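Local coordinates for protein endonuclease V isoform X2 (Ciona intestinalis, PDB 6OZI) that probably cleaves nucleic acid strands near inosine, the product of adenosine deamination, as a metal-dependent endonuclease with an RNase H-like fold, at residues K22-V35 and A204-I216. The protein carries 1 engineered substitution. Sequence-based numbering, arbitrary orientation.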
ATOM      1  N   LYS A  22     -33.715 -13.537  15.000  1.00 28.53           N
ATOM      2  CA  LYS A  22     -34.282 -12.309  14.469  1.00 29.25           C
ATOM      3  C   LYS A  22     -33.733 -11.962  13.093  1.00 30.96           C
ATOM      4  O   LYS A  22     -34.274 -11.070  12.429  1.00 32.75           O
ATOM      5  CB  LYS A  22     -34.016 -11.143  15.430  1.00 29.68           C
ATOM      6  CG  LYS A  22     -34.525 -11.377  16.848  1.00 30.34           C
ATOM      7  CD  LYS A  22     -36.003 -11.706  16.860  1.00 31.47           C
ATOM      8  CE  LYS A  22     -36.495 -11.938  18.280  1.00 33.67           C
ATOM      9  NZ  LYS A  22     -35.670 -12.958  18.989  1.00 31.34           N
ATOM     10  N   ILE A  23     -32.669 -12.632  12.654  1.00 30.79           N
ATOM     11  CA  ILE A  23     -32.085 -12.322  11.356  1.00 28.57           C
ATOM     12  C   ILE A  23     -32.992 -12.866  10.264  1.00 26.47           C
ATOM     13  O   ILE A  23     -33.351 -14.050  10.267  1.00 27.55           O
ATOM     14  CB  ILE A  23     -30.670 -12.907  11.262  1.00 27.09           C
ATOM     15  CG1 ILE A  23     -29.771 -12.233  12.296  1.00 26.96           C
ATOM     16  CG2 ILE A  23     -30.102 -12.717   9.873  1.00 24.92           C
ATOM     17  CD1 ILE A  23     -28.567 -13.055  12.678  1.00 27.22           C
ATOM     18  N   ILE A  24     -33.351 -12.011   9.312  1.00 27.61           N
ATOM     19  CA  ILE A  24     -34.255 -12.369   8.224  1.00 28.32           C
ATOM     20  C   ILE A  24     -33.433 -12.507   6.951  1.00 27.93           C
ATOM     21  O   ILE A  24     -32.740 -11.566   6.543  1.00 26.85           O
ATOM     22  CB  ILE A  24     -35.386 -11.345   8.057  1.00 28.14           C
ATOM     23  CG1 ILE A  24     -36.273 -11.347   9.301  1.00 31.48           C
ATOM     24  CG2 ILE A  24     -36.207 -11.662   6.824  1.00 28.10           C
ATOM     25  CD1 ILE A  24     -37.361 -10.288   9.289  1.00 33.95           C
ATOM     26  N   ARG A  25     -33.499 -13.685   6.336  1.00 28.24           N
ATOM     27  CA  ARG A  25     -32.723 -13.999   5.142  1.00 27.99           C
ATOM     28  C   ARG A  25     -33.614 -14.154   3.916  1.00 28.76           C
ATOM     29  O   ARG A  25     -33.351 -14.969   3.031  1.00 29.57           O
ATOM     30  CB  ARG A  25     -31.884 -15.251   5.368  1.00 27.27           C
ATOM     31  CG  ARG A  25     -30.785 -15.008   6.367  1.00 27.12           C
ATOM     32  CD  ARG A  25     -29.979 -16.244   6.606  1.00 28.58           C
ATOM     33  NE  ARG A  25     -30.794 -17.328   7.150  1.00 30.11           N
ATOM     34  CZ  ARG A  25     -31.000 -18.483   6.527  1.00 30.18           C
ATOM     35  NH1 ARG A  25     -30.443 -18.707   5.347  1.00 28.71           N
ATOM     36  NH2 ARG A  25     -31.750 -19.421   7.090  1.00 31.75           N
ATOM     37  N   SER A  26     -34.676 -13.360   3.863  1.00 29.24           N
ATOM     38  CA  SER A  26     -35.577 -13.305   2.725  0.51 29.50           C
ATOM     39  C   SER A  26     -35.791 -11.848   2.335  1.00 30.11           C
ATOM     40  O   SER A  26     -35.492 -10.928   3.103  1.00 30.35           O
ATOM     41  CB  SER A  26     -36.920 -13.982   3.035  0.51 30.99           C
ATOM     42  OG  SER A  26     -36.743 -15.344   3.382  0.51 30.84           O
ATOM     43  N   ASP A  27     -36.327 -11.647   1.131  1.00 28.71           N
ATOM     44  CA  ASP A  27     -36.478 -10.300   0.593  1.00 30.38           C
ATOM     45  C   ASP A  27     -37.716  -9.579   1.118  1.00 33.18           C
ATOM     46  O   ASP A  27     -37.718  -8.346   1.192  1.00 32.00           O
ATOM     47  CB  ASP A  27     -36.509 -10.352  -0.935  1.00 33.29           C
ATOM     48  CG  ASP A  27     -35.159 -10.720  -1.537  1.00 34.24           C
ATOM     49  OD1 ASP A  27     -34.136 -10.658  -0.822  1.00 33.18           O
ATOM     50  OD2 ASP A  27     -35.119 -11.074  -2.729  1.00 36.73           O
ATOM     51  N   GLY A  28     -38.777 -10.304   1.459  1.00 36.72           N
ATOM     52  CA  GLY A  28     -40.030  -9.638   1.789  1.00 38.73           C
ATOM     53  C   GLY A  28     -40.530  -8.884   0.570  1.00 39.93           C
ATOM     54  O   GLY A  28     -40.519  -9.408  -0.552  1.00 38.10           O
ATOM     55  N   ASP A  29     -40.950  -7.634   0.765  1.00 40.15           N
ATOM     56  CA  ASP A  29     -41.347  -6.790  -0.358  1.00 45.16           C
ATOM     57  C   ASP A  29     -40.176  -6.007  -0.951  1.00 42.48           C
ATOM     58  O   ASP A  29     -40.400  -5.080  -1.737  1.00 44.66           O
ATOM     59  CB  ASP A  29     -42.489  -5.846   0.035  1.00 51.95           C
ATOM     60  CG  ASP A  29     -42.266  -5.169   1.369  1.00 56.25           C
ATOM     61  OD1 ASP A  29     -41.139  -4.674   1.612  1.00 57.05           O
ATOM     62  OD2 ASP A  29     -43.228  -5.136   2.172  1.00 58.57           O
ATOM     63  N   PHE A  30     -38.944  -6.343  -0.574  1.00 41.01           N
ATOM     64  CA  PHE A  30     -37.756  -5.718  -1.132  1.00 36.82           C
ATOM     65  C   PHE A  30     -37.325  -6.441  -2.402  1.00 35.42           C
ATOM     66  O   PHE A  30     -37.514  -7.651  -2.548  1.00 35.74           O
ATOM     67  CB  PHE A  30     -36.615  -5.726  -0.107  1.00 33.89           C
ATOM     68  CG  PHE A  30     -35.277  -5.312  -0.667  1.00 30.89           C
ATOM     69  CD1 PHE A  30     -34.975  -3.977  -0.877  1.00 30.40           C
ATOM     70  CD2 PHE A  30     -34.308  -6.262  -0.951  1.00 29.37           C
ATOM     71  CE1 PHE A  30     -33.730  -3.597  -1.380  1.00 28.58           C
ATOM     72  CE2 PHE A  30     -33.067  -5.890  -1.449  1.00 27.30           C
ATOM     73  CZ  PHE A  30     -32.781  -4.557  -1.663  1.00 26.43           C
ATOM     74  N   SER A  31     -36.762  -5.678  -3.335  1.00 34.19           N
ATOM     75  CA  SER A  31     -36.242  -6.239  -4.573  1.00 33.63           C
ATOM     76  C   SER A  31     -35.103  -5.364  -5.083  1.00 33.29           C
ATOM     77  O   SER A  31     -34.894  -4.240  -4.622  1.00 33.03           O
ATOM     78  CB  SER A  31     -37.345  -6.379  -5.627  1.00 35.03           C
ATOM     79  OG  SER A  31     -37.913  -5.123  -5.940  1.00 35.52           O
ATOM     80  N   LEU A  32     -34.359  -5.906  -6.049  1.00 34.49           N
ATOM     81  CA  LEU A  32     -33.240  -5.174  -6.631  1.00 32.38           C
ATOM     82  C   LEU A  32     -33.695  -3.865  -7.259  1.00 32.33           C
ATOM     83  O   LEU A  32     -32.954  -2.875  -7.241  1.00 32.06           O
ATOM     84  CB  LEU A  32     -32.535  -6.044  -7.675  1.00 32.16           C
ATOM     85  CG  LEU A  32     -31.260  -5.475  -8.305  1.00 31.85           C
ATOM     86  CD1 LEU A  32     -30.168  -5.355  -7.273  1.00 27.51           C
ATOM     87  CD2 LEU A  32     -30.795  -6.330  -9.474  1.00 32.98           C
ATOM     88  N   SER A  33     -34.908  -3.837  -7.810  1.00 31.74           N
ATOM     89  CA  SER A  33     -35.411  -2.637  -8.469  0.81 32.91           C
ATOM     90  C   SER A  33     -35.577  -1.473  -7.503  1.00 32.30           C
ATOM     91  O   SER A  33     -35.605  -0.318  -7.941  1.00 33.54           O
ATOM     92  CB  SER A  33     -36.744  -2.941  -9.160  0.81 34.88           C
ATOM     93  OG  SER A  33     -37.655  -3.549  -8.262  0.81 34.76           O
ATOM     94  N   LYS A  34     -35.682  -1.748  -6.206  1.00 33.21           N
ATOM     95  CA  LYS A  34     -35.845  -0.698  -5.210  1.00 34.17           C
ATOM     96  C   LYS A  34     -34.526  -0.072  -4.765  1.00 31.41           C
ATOM     97  O   LYS A  34     -34.546   0.933  -4.049  1.00 30.93           O
ATOM     98  CB  LYS A  34     -36.588  -1.250  -3.991  1.00 35.81           C
ATOM     99  CG  LYS A  34     -38.080  -1.472  -4.233  1.00 39.07           C
ATOM    100  CD  LYS A  34     -38.779  -1.851  -2.948  1.00 40.70           C
ATOM    101  CE  LYS A  34     -40.285  -1.791  -3.099  1.00 46.04           C
ATOM    102  NZ  LYS A  34     -40.952  -1.902  -1.770  1.00 48.43           N
ATOM    103  N   VAL A  35     -33.387  -0.632  -5.160  1.00 30.08           N
ATOM    104  CA  VAL A  35     -32.097  -0.108  -4.722  1.00 29.43           C
ATOM    105  C   VAL A  35     -31.764   1.142  -5.527  1.00 30.16           C
ATOM    106  O   VAL A  35     -31.493   1.066  -6.729  1.00 32.20           O
ATOM    107  CB  VAL A  35     -30.989  -1.154  -4.850  1.00 28.73           C
ATOM    108  CG1 VAL A  35     -29.682  -0.579  -4.328  1.00 27.37           C
ATOM    109  CG2 VAL A  35     -31.372  -2.411  -4.084  1.00 28.25           C
ATOM    110  N   ALA A 204     -25.899 -13.466   3.396  1.00 22.55           N
ATOM    111  CA  ALA A 204     -27.029 -12.620   3.724  1.00 20.62           C
ATOM    112  C   ALA A 204     -26.777 -11.920   5.051  1.00 20.63           C
ATOM    113  O   ALA A 204     -26.288 -12.524   6.009  1.00 20.45           O
ATOM    114  CB  ALA A 204     -28.310 -13.454   3.788  1.00 21.57           C
ATOM    115  N   GLY A 205     -27.091 -10.629   5.100  1.00 20.56           N
ATOM    116  CA  GLY A 205     -26.992  -9.902   6.347  1.00 22.12           C
ATOM    117  C   GLY A 205     -28.302  -9.913   7.105  1.00 23.06           C
ATOM    118  O   GLY A 205     -28.476 -10.658   8.074  1.00 25.29           O
ATOM    119  N   HIS A 206     -29.238  -9.085   6.659  1.00 20.59           N
ATOM    120  CA  HIS A 206     -30.535  -8.972   7.301  1.00 23.97           C
ATOM    121  C   HIS A 206     -31.489  -8.324   6.314  1.00 24.39           C
ATOM    122  O   HIS A 206     -31.118  -7.351   5.650  1.00 25.07           O
ATOM    123  CB  HIS A 206     -30.426  -8.152   8.590  1.00 27.52           C
ATOM    124  CG  HIS A 206     -31.724  -7.971   9.307  1.00 29.51           C
ATOM    125  ND1 HIS A 206     -32.607  -9.005   9.519  1.00 23.20           N
ATOM    126  CD2 HIS A 206     -32.283  -6.874   9.868  1.00 24.41           C
ATOM    127  CE1 HIS A 206     -33.659  -8.552  10.176  1.00 33.21           C
ATOM    128  NE2 HIS A 206     -33.488  -7.260  10.398  1.00 26.35           N
ATOM    129  N   LYS A 207     -32.712  -8.866   6.228  1.00 25.69           N
ATOM    130  CA  LYS A 207     -33.763  -8.352   5.339  1.00 26.67           C
ATOM    131  C   LYS A 207     -33.401  -8.501   3.854  1.00 25.48           C
ATOM    132  O   LYS A 207     -33.802  -7.685   3.022  1.00 24.86           O
ATOM    133  CB  LYS A 207     -34.088  -6.887   5.674  1.00 27.92           C
ATOM    134  CG  LYS A 207     -34.562  -6.683   7.109  1.00 29.89           C
ATOM    135  CD  LYS A 207     -34.921  -5.229   7.441  1.00 32.93           C
ATOM    136  CE  LYS A 207     -36.159  -4.720   6.776  1.00 38.26           C
ATOM    137  NZ  LYS A 207     -36.529  -3.393   7.369  1.00 42.72           N
ATOM    138  N   CYS A 208     -32.698  -9.579   3.504  0.53 27.84           N
ATOM    139  CA  CYS A 208     -32.241  -9.785   2.135  0.53 26.78           C
ATOM    140  C   CYS A 208     -31.838 -11.245   1.951  0.53 26.72           C
ATOM    141  O   CYS A 208     -31.131 -11.804   2.793  0.53 25.97           O
ATOM    142  CB  CYS A 208     -31.063  -8.858   1.820  0.53 26.35           C
ATOM    143  SG  CYS A 208     -30.559  -8.827   0.103  0.53 25.66           S
ATOM    144  N   SER A 209     -32.284 -11.857   0.856  1.00 27.47           N
ATOM    145  CA  SER A 209     -31.884 -13.231   0.580  1.00 27.70           C
ATOM    146  C   SER A 209     -30.435 -13.263   0.087  1.00 26.68           C
ATOM    147  O   SER A 209     -29.903 -12.275  -0.431  1.00 23.30           O
ATOM    148  CB  SER A 209     -32.801 -13.880  -0.459  1.00 27.85           C
ATOM    149  OG  SER A 209     -32.557 -13.360  -1.754  1.00 27.39           O
ATOM    150  N   LEU A 210     -29.802 -14.430   0.243  1.00 27.26           N
ATOM    151  CA  LEU A 210     -28.437 -14.596  -0.246  1.00 25.16           C
ATOM    152  C   LEU A 210     -28.349 -14.305  -1.738  1.00 28.14           C
ATOM    153  O   LEU A 210     -27.366 -13.722  -2.214  1.00 28.01           O
ATOM    154  CB  LEU A 210     -27.948 -16.012   0.064  1.00 23.33           C
ATOM    155  CG  LEU A 210     -26.598 -16.447  -0.530  1.00 21.55           C
ATOM    156  CD1 LEU A 210     -25.474 -15.477  -0.171  1.00 17.18           C
ATOM    157  CD2 LEU A 210     -26.253 -17.849  -0.073  1.00 22.69           C
ATOM    158  N   GLU A 211     -29.390 -14.680  -2.484  1.00 26.28           N
ATOM    159  CA  GLU A 211     -29.402 -14.508  -3.932  1.00 28.13           C
ATOM    160  C   GLU A 211     -29.449 -13.035  -4.318  1.00 26.73           C
ATOM    161  O   GLU A 211     -28.682 -12.571  -5.181  1.00 27.29           O
ATOM    162  CB  GLU A 211     -30.603 -15.249  -4.504  1.00 33.70           C
ATOM    163  CG  GLU A 211     -30.561 -16.768  -4.328  1.00 39.42           C
ATOM    164  CD  GLU A 211     -30.929 -17.310  -2.944  1.00 42.23           C
ATOM    165  OE1 GLU A 211     -31.344 -16.527  -2.049  1.00 39.86           O
ATOM    166  OE2 GLU A 211     -30.834 -18.557  -2.782  1.00 45.20           O
ATOM    167  N   THR A 212     -30.359 -12.284  -3.697  1.00 26.51           N
ATOM    168  CA  THR A 212     -30.419 -10.851  -3.933  1.00 26.66           C
ATOM    169  C   THR A 212     -29.148 -10.173  -3.439  1.00 24.38           C
ATOM    170  O   THR A 212     -28.622  -9.267  -4.097  1.00 25.00           O
ATOM    171  CB  THR A 212     -31.655 -10.265  -3.250  1.00 29.06           C
ATOM    172  OG1 THR A 212     -32.836 -10.924  -3.739  1.00 29.23           O
ATOM    173  CG2 THR A 212     -31.753  -8.774  -3.534  1.00 30.85           C
ATOM    174  N   ALA A 213     -28.609 -10.637  -2.308  1.00 24.97           N
ATOM    175  CA  ALA A 213     -27.334 -10.119  -1.821  1.00 24.05           C
ATOM    176  C   ALA A 213     -26.255 -10.241  -2.891  1.00 24.74           C
ATOM    177  O   ALA A 213     -25.549  -9.270  -3.190  1.00 24.08           O
ATOM    178  CB  ALA A 213     -26.917 -10.854  -0.546  1.00 21.97           C
ATOM    179  N   ALA A 214     -26.132 -11.426  -3.498  1.00 24.87           N
ATOM    180  CA  ALA A 214     -25.120 -11.623  -4.531  1.00 24.84           C
ATOM    181  C   ALA A 214     -25.364 -10.721  -5.735  1.00 26.16           C
ATOM    182  O   ALA A 214     -24.414 -10.161  -6.293  1.00 25.04           O
ATOM    183  CB  ALA A 214     -25.075 -13.091  -4.960  1.00 25.26           C
ATOM    184  N   LYS A 215     -26.629 -10.554  -6.145  1.00 26.05           N
ATOM    185  CA  LYS A 215     -26.905  -9.647  -7.262  1.00 27.07           C
ATOM    186  C   LYS A 215     -26.468  -8.221  -6.942  1.00 26.55           C
ATOM    187  O   LYS A 215     -25.934  -7.513  -7.808  1.00 27.78           O
ATOM    188  CB  LYS A 215     -28.391  -9.658  -7.629  1.00 30.07           C
ATOM    189  CG  LYS A 215     -28.771 -10.553  -8.799  1.00 34.92           C
ATOM    190  CD  LYS A 215     -30.199 -11.074  -8.651  1.00 39.48           C
ATOM    191  CE  LYS A 215     -30.720 -11.656  -9.954  1.00 43.71           C
ATOM    192  NZ  LYS A 215     -29.622 -12.271 -10.746  1.00 44.21           N
ATOM    193  N   ILE A 216     -26.703  -7.775  -5.708  1.00 25.93           N
ATOM    194  CA  ILE A 216     -26.329  -6.416  -5.331  1.00 24.58           C
ATOM    195  C   ILE A 216     -24.813  -6.272  -5.277  1.00 22.50           C
ATOM    196  O   ILE A 216     -24.254  -5.250  -5.696  1.00 24.38           O
ATOM    197  CB  ILE A 216     -26.992  -6.045  -3.991  1.00 24.39           C
ATOM    198  CG1 ILE A 216     -28.519  -6.041  -4.159  1.00 25.91           C
ATOM    199  CG2 ILE A 216     -26.480  -4.704  -3.481  1.00 23.76           C
ATOM    200  CD1 ILE A 216     -29.290  -5.778  -2.889  1.00 25.63           C
TER
HETATM  201  O   HOH W   1     -30.988 -16.398   1.917  1.00 29.06           O
HETATM  202  O   HOH W   2     -37.091  -6.767   3.166  1.00 27.19           O
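I24 and K207 meet backbone to backbone, K207 N bonding to I24 O at 2.7 Å, and from there 22-35, the connection between helix 6-19 and strand 37-45, runs beside the end of strand 200-206 and the start of helix 210-219. H206 adds a side-chain bond: its ring nitrogen ND1 accepts from I24 N at 3.1 Å, nearly straight and in the ring plane. Histidine suits this place because an unprotonated edge nitrogen can receive a main-chain N-H; K207 CG covers one ring face.

D27 carries the polar centre. Its OD1 takes S209 N at 2.8 Å, nearly along the C-O axis, while OD2 is reached on its syn side, 17° out of the carboxylate plane, by T212 OG1 at 2.5 Å. S209, the N-cap, is small enough to turn OG back onto T212 N (3.1 Å), so carboxylate and N-cap hold S209 N, the T212 hydroxyl and T212 N. With an alanine at D27, S209 N and the T212 hydroxyl lose their acceptor, which is likely to weaken the hold of the loop on the helix start.

From F30, which closes a type II' turn begun at D27, apolar side chains take over; G28 within the turn has a positive phi (63°) that favours glycine. F30 CZ meets I216 CD1 at 3.9 Å, the methyl lying at the ring edge, and T212 CG2 approaches CE2 obliquely. Threonine serves both sides: chi1 of -57° sets OG1 beside its backbone N, facing D27, and CG2 anti to that N, facing F30. L32 CD1 packs on I216 CG1 at 3.6 Å, and V35 CG2 lies 4.1 Å from I216 CD1. The helix dipole probably stabilises D27 as an anion; its carboxylate, bonded to the N-cap residue and T212, and the apolar contacts join the loop to the RNase H-like core.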